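Long-range contact in aminoglycoside phosphotransferase (Streptomyces rimosus, PDB 6FUC), which probably transfers a phosphate group from ATP to the 3''-hydroxyl of streptomycin, a modification that confers resistance to the antibiotic: residues L131-V142 and L165-L176. Residues are numbered along the deposited sequence; the frame is centred on the assembly and turned at random.
Sequences LGEMFSMARDVV and LARLAPYVGQRL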
loop_
_atom_site.group_PDB
_atom_site.type_symbol
_atom_site.label_atom_id
_atom_site.label_comp_id
_atom_site.label_asym_id
_atom_site.label_seq_id
_atom_site.Cartn_x
_atom_site.Cartn_y
_atom_site.Cartn_z
ATOM N N LEU A 131 1.926 -5.401 -14.148
ATOM C CA LEU A 131 2.638 -6.601 -13.763
ATOM C C LEU A 131 4.043 -6.629 -14.331
ATOM O O LEU A 131 4.947 -7.175 -13.708
ATOM C CB LEU A 131 1.805 -7.806 -14.221
ATOM C CG LEU A 131 2.403 -9.149 -13.900
ATOM C CD1 LEU A 131 2.759 -9.304 -12.445
ATOM C CD2 LEU A 131 1.419 -10.196 -14.330
ATOM N N GLY A 132 4.252 -6.132 -15.544
ATOM C CA GLY A 132 5.615 -6.180 -16.069
ATOM C C GLY A 132 6.597 -5.425 -15.221
ATOM O O GLY A 132 7.734 -5.883 -14.976
ATOM N N GLU A 133 6.203 -4.251 -14.711
ATOM C CA GLU A 133 7.036 -3.507 -13.774
ATOM C C GLU A 133 7.231 -4.239 -12.446
ATOM O O GLU A 133 8.333 -4.286 -11.901
ATOM C CB GLU A 133 6.421 -2.145 -13.469
ATOM C CG GLU A 133 7.146 -1.357 -12.358
ATOM C CD GLU A 133 6.597 0.021 -12.132
ATOM O OE1 GLU A 133 5.729 0.485 -12.898
ATOM O OE2 GLU A 133 7.188 0.679 -11.236
ATOM N N MET A 134 6.138 -4.763 -11.915
ATOM C CA MET A 134 6.243 -5.388 -10.606
ATOM C C MET A 134 7.040 -6.668 -10.669
ATOM O O MET A 134 7.787 -6.980 -9.737
ATOM C CB MET A 134 4.867 -5.558 -10.028
ATOM C CG MET A 134 4.123 -4.225 -9.778
ATOM S SD MET A 134 4.989 -2.796 -9.200
ATOM C CE MET A 134 5.198 -3.529 -7.576
ATOM N N PHE A 135 6.860 -7.450 -11.747
ATOM C CA PHE A 135 7.607 -8.668 -11.877
ATOM C C PHE A 135 9.085 -8.345 -12.030
ATOM O O PHE A 135 9.957 -9.001 -11.444
ATOM C CB PHE A 135 7.074 -9.560 -12.989
ATOM C CG PHE A 135 7.364 -11.000 -12.728
ATOM C CD1 PHE A 135 6.530 -11.765 -11.951
ATOM C CD2 PHE A 135 8.520 -11.620 -13.162
ATOM C CE1 PHE A 135 6.698 -13.079 -11.709
ATOM C CE2 PHE A 135 8.758 -12.977 -12.890
ATOM C CZ PHE A 135 7.876 -13.625 -12.068
ATOM N N SER A 136 9.396 -7.295 -12.802
ATOM C CA SER A 136 10.779 -6.846 -12.895
ATOM C C SER A 136 11.355 -6.381 -11.551
ATOM O O SER A 136 12.515 -6.717 -11.237
ATOM C CB SER A 136 10.875 -5.774 -13.972
ATOM O OG SER A 136 10.448 -6.332 -15.222
ATOM N N MET A 137 10.559 -5.708 -10.721
ATOM C CA MET A 137 11.006 -5.375 -9.414
ATOM C C MET A 137 11.317 -6.608 -8.571
ATOM O O MET A 137 12.344 -6.675 -7.881
ATOM C CB MET A 137 9.902 -4.587 -8.746
ATOM C CG MET A 137 9.754 -3.149 -9.134
ATOM S SD MET A 137 8.525 -2.251 -8.194
ATOM C CE MET A 137 9.528 -1.849 -6.788
ATOM N N ALA A 138 10.468 -7.615 -8.595
ATOM C CA ALA A 138 10.727 -8.861 -7.861
ATOM C C ALA A 138 12.001 -9.533 -8.352
ATOM O O ALA A 138 12.742 -10.042 -7.539
ATOM C CB ALA A 138 9.549 -9.785 -8.024
ATOM N N ARG A 139 12.206 -9.588 -9.665
ATOM C CA ARG A 139 13.470 -10.182 -10.143
ATOM C C ARG A 139 14.688 -9.496 -9.521
ATOM O O ARG A 139 15.666 -10.130 -9.131
ATOM C CB ARG A 139 13.578 -10.137 -11.682
ATOM C CG ARG A 139 12.591 -11.015 -12.403
ATOM C CD ARG A 139 12.930 -11.204 -13.905
ATOM N NE ARG A 139 12.473 -10.066 -14.736
ATOM C CZ ARG A 139 11.435 -10.155 -15.606
ATOM N NH1 ARG A 139 10.797 -11.322 -15.802
ATOM N NH2 ARG A 139 11.048 -9.118 -16.318
ATOM N N ASP A 140 14.617 -8.185 -9.403
ATOM C CA ASP A 140 15.713 -7.412 -8.827
ATOM C C ASP A 140 15.917 -7.653 -7.317
ATOM O O ASP A 140 17.024 -7.819 -6.825
ATOM C CB ASP A 140 15.452 -5.895 -9.103
ATOM C CG ASP A 140 16.447 -4.978 -8.409
ATOM O OD1 ASP A 140 17.646 -5.134 -8.634
ATOM O OD2 ASP A 140 16.020 -4.075 -7.628
ATOM N N VAL A 141 14.810 -7.654 -6.562
ATOM C CA VAL A 141 14.904 -7.932 -5.136
ATOM C C VAL A 141 15.505 -9.337 -4.905
ATOM O O VAL A 141 16.354 -9.526 -4.041
ATOM C CB VAL A 141 13.540 -7.810 -4.451
ATOM C CG1 VAL A 141 13.576 -8.139 -2.978
ATOM C CG2 VAL A 141 12.936 -6.417 -4.640
ATOM N N VAL A 142 15.018 -10.304 -5.685
ATOM C CA VAL A 142 15.478 -11.700 -5.569
ATOM C C VAL A 142 16.946 -11.798 -5.990
ATOM O O VAL A 142 17.750 -12.489 -5.304
ATOM C CB VAL A 142 14.559 -12.627 -6.378
ATOM C CG1 VAL A 142 15.157 -14.010 -6.589
ATOM C CG2 VAL A 142 13.184 -12.702 -5.720
ATOM N N LEU A 165 9.897 -17.103 -6.793
ATOM C CA LEU A 165 9.709 -16.322 -8.002
ATOM C C LEU A 165 9.483 -17.202 -9.227
ATOM O O LEU A 165 8.610 -16.946 -10.079
ATOM C CB LEU A 165 10.892 -15.356 -8.198
ATOM C CG LEU A 165 10.683 -14.373 -9.368
ATOM C CD1 LEU A 165 9.513 -13.454 -9.118
ATOM C CD2 LEU A 165 11.926 -13.541 -9.506
ATOM N N ALA A 166 10.271 -18.268 -9.278
ATOM C CA ALA A 166 10.139 -19.222 -10.405
ATOM C C ALA A 166 8.779 -19.930 -10.456
ATOM O O ALA A 166 8.378 -20.359 -11.527
ATOM C CB ALA A 166 11.287 -20.237 -10.338
ATOM N N ARG A 167 8.059 -20.036 -9.342
ATOM C CA ARG A 167 6.699 -20.589 -9.358
ATOM C C ARG A 167 5.705 -19.672 -10.110
ATOM O O ARG A 167 4.736 -20.100 -10.683
ATOM C CB ARG A 167 6.120 -20.800 -7.966
ATOM C CG ARG A 167 6.813 -21.841 -7.128
ATOM C CD ARG A 167 6.175 -22.044 -5.700
ATOM N NE ARG A 167 7.159 -22.895 -4.992
ATOM C CZ ARG A 167 7.064 -23.130 -3.696
ATOM N NH1 ARG A 167 6.056 -22.596 -3.020
ATOM N NH2 ARG A 167 7.974 -23.870 -3.073
ATOM N N LEU A 168 5.994 -18.378 -10.057
ATOM C CA LEU A 168 5.104 -17.345 -10.620
ATOM C C LEU A 168 5.472 -17.038 -12.078
ATOM O O LEU A 168 4.587 -16.663 -12.858
ATOM C CB LEU A 168 5.243 -16.103 -9.780
ATOM C CG LEU A 168 4.863 -16.281 -8.285
ATOM C CD1 LEU A 168 5.112 -14.978 -7.535
ATOM C CD2 LEU A 168 3.431 -16.764 -8.106
ATOM N N ALA A 169 6.777 -17.090 -12.409
ATOM C CA ALA A 169 7.279 -16.682 -13.707
ATOM C C ALA A 169 6.526 -17.258 -14.912
ATOM O O ALA A 169 6.348 -16.525 -15.904
ATOM C CB ALA A 169 8.767 -16.920 -13.829
ATOM N N PRO A 170 6.117 -18.535 -14.913
ATOM C CA PRO A 170 5.453 -19.071 -16.080
ATOM C C PRO A 170 4.085 -18.466 -16.363
ATOM O O PRO A 170 3.557 -18.693 -17.450
ATOM C CB PRO A 170 5.324 -20.610 -15.760
ATOM C CG PRO A 170 6.364 -20.851 -14.714
ATOM C CD PRO A 170 6.394 -19.589 -13.892
ATOM N N TYR A 171 3.520 -17.819 -15.345
ATOM C CA TYR A 171 2.145 -17.312 -15.442
ATOM C C TYR A 171 2.067 -15.862 -15.769
ATOM O O TYR A 171 0.951 -15.306 -15.805
ATOM C CB TYR A 171 1.386 -17.676 -14.161
ATOM C CG TYR A 171 1.161 -19.143 -14.119
ATOM C CD1 TYR A 171 0.113 -19.696 -14.823
ATOM C CD2 TYR A 171 2.036 -19.995 -13.461
ATOM C CE1 TYR A 171 -0.053 -21.046 -14.929
ATOM C CE2 TYR A 171 1.872 -21.392 -13.564
ATOM C CZ TYR A 171 0.810 -21.870 -14.290
ATOM O OH TYR A 171 0.522 -23.222 -14.380
ATOM N N VAL A 172 3.200 -15.203 -16.031
ATOM C CA VAL A 172 3.158 -13.799 -16.318
ATOM C C VAL A 172 2.265 -13.477 -17.507
ATOM O O VAL A 172 1.494 -12.533 -17.472
ATOM C CB VAL A 172 4.603 -13.259 -16.418
ATOM C CG1 VAL A 172 4.665 -11.879 -17.015
ATOM C CG2 VAL A 172 5.218 -13.296 -15.049
ATOM N N GLY A 173 2.395 -14.239 -18.591
ATOM C CA GLY A 173 1.561 -13.968 -19.750
ATOM C C GLY A 173 0.086 -14.071 -19.499
ATOM O O GLY A 173 -0.726 -13.224 -19.884
ATOM N N GLN A 174 -0.320 -15.165 -18.815
ATOM C CA GLN A 174 -1.730 -15.332 -18.489
ATOM C C GLN A 174 -2.213 -14.179 -17.626
ATOM O O GLN A 174 -3.319 -13.663 -17.824
ATOM C CB GLN A 174 -1.898 -16.692 -17.751
ATOM C CG GLN A 174 -3.280 -17.157 -17.551
ATOM C CD GLN A 174 -3.240 -18.574 -16.993
ATOM O OE1 GLN A 174 -3.148 -19.574 -17.737
ATOM N NE2 GLN A 174 -3.291 -18.674 -15.685
ATOM N N ARG A 175 -1.422 -13.819 -16.619
ATOM C CA ARG A 175 -1.836 -12.756 -15.690
ATOM C C ARG A 175 -1.820 -11.399 -16.416
ATOM O O ARG A 175 -2.679 -10.546 -16.132
ATOM C CB ARG A 175 -0.971 -12.786 -14.469
ATOM C CG ARG A 175 -1.080 -14.069 -13.676
ATOM C CD ARG A 175 -2.373 -14.226 -12.897
ATOM N NE ARG A 175 -2.382 -15.659 -12.382
ATOM C CZ ARG A 175 -2.978 -16.639 -12.962
ATOM N NH1 ARG A 175 -3.751 -16.404 -14.002
ATOM N NH2 ARG A 175 -2.772 -17.855 -12.478
ATOM N N LEU A 176 -0.899 -11.182 -17.350
ATOM C CA LEU A 176 -0.930 -9.979 -18.144
ATOM C C LEU A 176 -2.220 -9.866 -18.958
ATOM O O LEU A 176 -2.778 -8.787 -19.118
ATOM C CB LEU A 176 0.259 -9.873 -19.096
ATOM C CG LEU A 176 1.567 -9.453 -18.439
ATOM C CD1 LEU A 176 2.767 -9.834 -19.352
ATOM C CD2 LEU A 176 1.640 -7.982 -18.129
#
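Phe-135 and Leu-165 both hold CG roughly anti to the backbone N (chi1 -153° and -173°), which directs ring and isobutyl branch toward each other in the helical lobe of this protein-kinase-like phosphotransferase. Helix 131-142 runs roughly antiparallel to helix 172-176, their axes 10.9 Å apart, and the broad Phe-135 ring spans this spacing; helix 161-168 and the 3-10 turn 169-171 supply Leu-165, Leu-168 and Ala-169. Val-172 lays CG2 over the centre of one ring face as a CH-pi contact, 3.7 Å from the centroid, and Leu-168 CB meets the ring edge in plane. The small Ala-169 lets its backbone come close, with CA 3.5 Å from Phe-135 CZ. Leu-165 is a branched knob in a hole formed by Phe-135, Ala-138, Arg-139 and Val-142: its CD1 comes obliquely to Phe-135 CZ at 3.4 Å and touches CB of small Ala-138, which lets the leucine sink against the helix, while CD2 meets the backbone and aliphatic CG of Arg-139. Leu-131 is also covered by Phe-262 and Leu-266 of helix 257-266. Its CD2 lies 3.5 Å from CB of Arg-175, whose NH1 leads away to a hydrogen bond with Gln-178 OE1; Leu-131 CB lies 3.9 Å from Leu-176 CD2.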